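PDB 4K2E: transcriptional activator HlyU from Vibrio cholerae, which binds DNA as a winged-helix transcription factor and up-regulates expression of the hemolysin gene hlyA. Local coordinates for residues Lys30-Glu35 with Asp75-Thr80. Numbering follows the deposited sequence.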
loop_
_atom_site.group_PDB
_atom_site.type_symbol
_atom_site.label_atom_id
_atom_site.label_comp_id
_atom_site.label_asym_id
_atom_site.label_seq_id
_atom_site.Cartn_x
_atom_site.Cartn_y
_atom_site.Cartn_z
ATOM N N LYS A 30 3.348 2.739 -3.731
ATOM C CA LYS A 30 4.592 2.321 -4.356
ATOM C C LYS A 30 5.769 2.700 -3.427
ATOM O O LYS A 30 6.720 1.929 -3.309
ATOM C CB LYS A 30 4.792 2.993 -5.726
ATOM C CG LYS A 30 3.897 2.418 -6.833
ATOM C CD LYS A 30 4.254 2.955 -8.212
ATOM C CE LYS A 30 3.472 2.230 -9.287
ATOM N NZ LYS A 30 3.441 2.993 -10.571
ATOM N N ALA A 31 5.662 3.833 -2.747
ATOM C CA ALA A 31 6.745 4.189 -1.816
ATOM C C ALA A 31 6.753 3.225 -0.608
ATOM O O ALA A 31 7.823 2.806 -0.153
ATOM C CB ALA A 31 6.686 5.661 -1.402
ATOM N N MET A 32 5.570 2.813 -0.147
ATOM C CA MET A 32 5.482 1.824 0.931
ATOM C C MET A 32 5.761 0.366 0.611
ATOM O O MET A 32 5.985 -0.443 1.520
ATOM C CB MET A 32 4.097 1.914 1.608
ATOM C CG MET A 32 3.846 3.346 2.105
ATOM S SD MET A 32 2.191 3.372 2.874
ATOM C CE MET A 32 2.437 2.055 4.037
ATOM N N ALA A 33 5.669 0.009 -0.668
ATOM C CA ALA A 33 5.651 -1.379 -1.070
ATOM C C ALA A 33 7.068 -1.905 -1.244
ATOM O O ALA A 33 7.443 -2.345 -2.320
ATOM C CB ALA A 33 4.879 -1.533 -2.372
ATOM N N ASN A 34 7.841 -1.880 -0.168
ATOM C CA ASN A 34 9.226 -2.330 -0.207
ATOM C C ASN A 34 9.584 -2.616 1.241
ATOM O O ASN A 34 9.304 -1.790 2.090
ATOM C CB ASN A 34 10.114 -1.220 -0.757
ATOM C CG ASN A 34 11.577 -1.535 -0.602
ATOM O OD1 ASN A 34 12.167 -1.239 0.424
ATOM N ND2 ASN A 34 12.156 -2.180 -1.602
ATOM N N GLU A 35 10.162 -3.776 1.525
ATOM C CA GLU A 35 10.307 -4.171 2.921
ATOM C C GLU A 35 11.134 -3.176 3.724
ATOM O O GLU A 35 10.769 -2.831 4.847
ATOM C CB GLU A 35 10.825 -5.595 3.064
ATOM C CG GLU A 35 9.710 -6.633 2.884
ATOM C CD GLU A 35 10.174 -8.057 3.041
ATOM O OE1 GLU A 35 11.070 -8.314 3.881
ATOM O OE2 GLU A 35 9.635 -8.921 2.312
ATOM N N ASP A 75 9.257 11.397 -2.401
ATOM C CA ASP A 75 7.807 11.278 -2.538
ATOM C C ASP A 75 7.009 11.875 -1.401
ATOM O O ASP A 75 5.787 11.784 -1.387
ATOM C CB ASP A 75 7.410 9.826 -2.813
ATOM C CG ASP A 75 7.767 9.416 -4.205
ATOM O OD1 ASP A 75 7.870 10.329 -5.027
ATOM O OD2 ASP A 75 7.984 8.221 -4.474
ATOM N N GLY A 76 7.698 12.487 -0.443
ATOM C CA GLY A 76 7.046 13.266 0.594
ATOM C C GLY A 76 6.500 12.487 1.771
ATOM O O GLY A 76 5.565 12.951 2.422
ATOM N N LEU A 77 7.069 11.317 2.068
ATOM C CA LEU A 77 6.508 10.462 3.121
ATOM C C LEU A 77 7.195 10.758 4.468
ATOM O O LEU A 77 6.755 10.313 5.527
ATOM C CB LEU A 77 6.685 8.993 2.780
ATOM C CG LEU A 77 5.611 8.478 1.780
ATOM C CD1 LEU A 77 6.016 8.729 0.368
ATOM C CD2 LEU A 77 5.378 7.027 2.022
ATOM N N VAL A 78 8.264 11.527 4.389
ATOM C CA VAL A 78 9.155 11.704 5.525
ATOM C C VAL A 78 9.678 13.144 5.572
ATOM O O VAL A 78 9.853 13.781 4.530
ATOM C CB VAL A 78 10.249 10.643 5.324
ATOM C CG1 VAL A 78 11.571 11.213 5.142
ATOM C CG2 VAL A 78 10.079 9.471 6.281
ATOM N N ASN A 79 9.870 13.681 6.778
ATOM C CA ASN A 79 10.495 14.991 6.968
ATOM C C ASN A 79 11.843 14.845 7.662
ATOM O O ASN A 79 12.080 13.875 8.398
ATOM C CB ASN A 79 9.629 15.916 7.825
ATOM C CG ASN A 79 8.370 16.382 7.113
ATOM O OD1 ASN A 79 8.391 16.719 5.926
ATOM N ND2 ASN A 79 7.268 16.417 7.848
ATOM N N THR A 80 12.720 15.823 7.439
ATOM C CA THR A 80 14.034 15.775 8.067
ATOM C C THR A 80 14.356 17.020 8.849
ATOM O O THR A 80 13.865 18.098 8.547
ATOM C CB THR A 80 15.158 15.625 7.040
ATOM O OG1 THR A 80 15.044 16.647 6.049
ATOM C CG2 THR A 80 15.078 14.270 6.384
#
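Both methyl groups of Leu77 reach Ala31 near the end of helix 16-32, and this small apolar meeting shows how a helix terminus can be joined to the turn that leads into strand 78-83 without any hydrogen bond between them. Leu77 CD1 lies 3.6 Å from Ala31 CB, and its other branch, CD2, is 3.9 Å from the same methyl. CD2 also meets the side of the Met32 chain, 4.0 Å from CG, so one branch serves two neighbouring residues of the helix. Chi1 (-81°) puts the leucine CG beside the backbone N, and chi2 (86°) then turns the fork so that both methyls face Ala31 CB. Met32 runs extended through its sulfur before bending at chi3 (55°); its contact with Leu77 is made by CG and not by the thioether end.

At the margin, the carboxylate of Asp75 comes alongside: OD2 stands 4.2 Å from Ala31 CB, a van der Waals approach and no polar bond. All three apolar residues are buried. Around them, Trp71 of helix 62-74 packs on Ala31, Val96 of helix 94-108 on Leu77, and Leu41 on both Leu77 and Met32.

Gly76, with positive phi, closes helix 62-74 in a Schellman motif and redirects the chain so that Leu77 can face Ala31 just before strand 78-83 begins. In segment 30-35, the chain leaves helix 16-32 through an inverse gamma turn centred on Ala33 and starts helix 35-40 with Asn34 as N-cap, OD1 to Arg37 N. The arrangement belongs to the winged-helix fold of the ArsR family: the junction between the predicted helix-turn-helix and the wing is packed against the end of the N-terminal helix, whose Met32 also meets Leu29 of the second subunit.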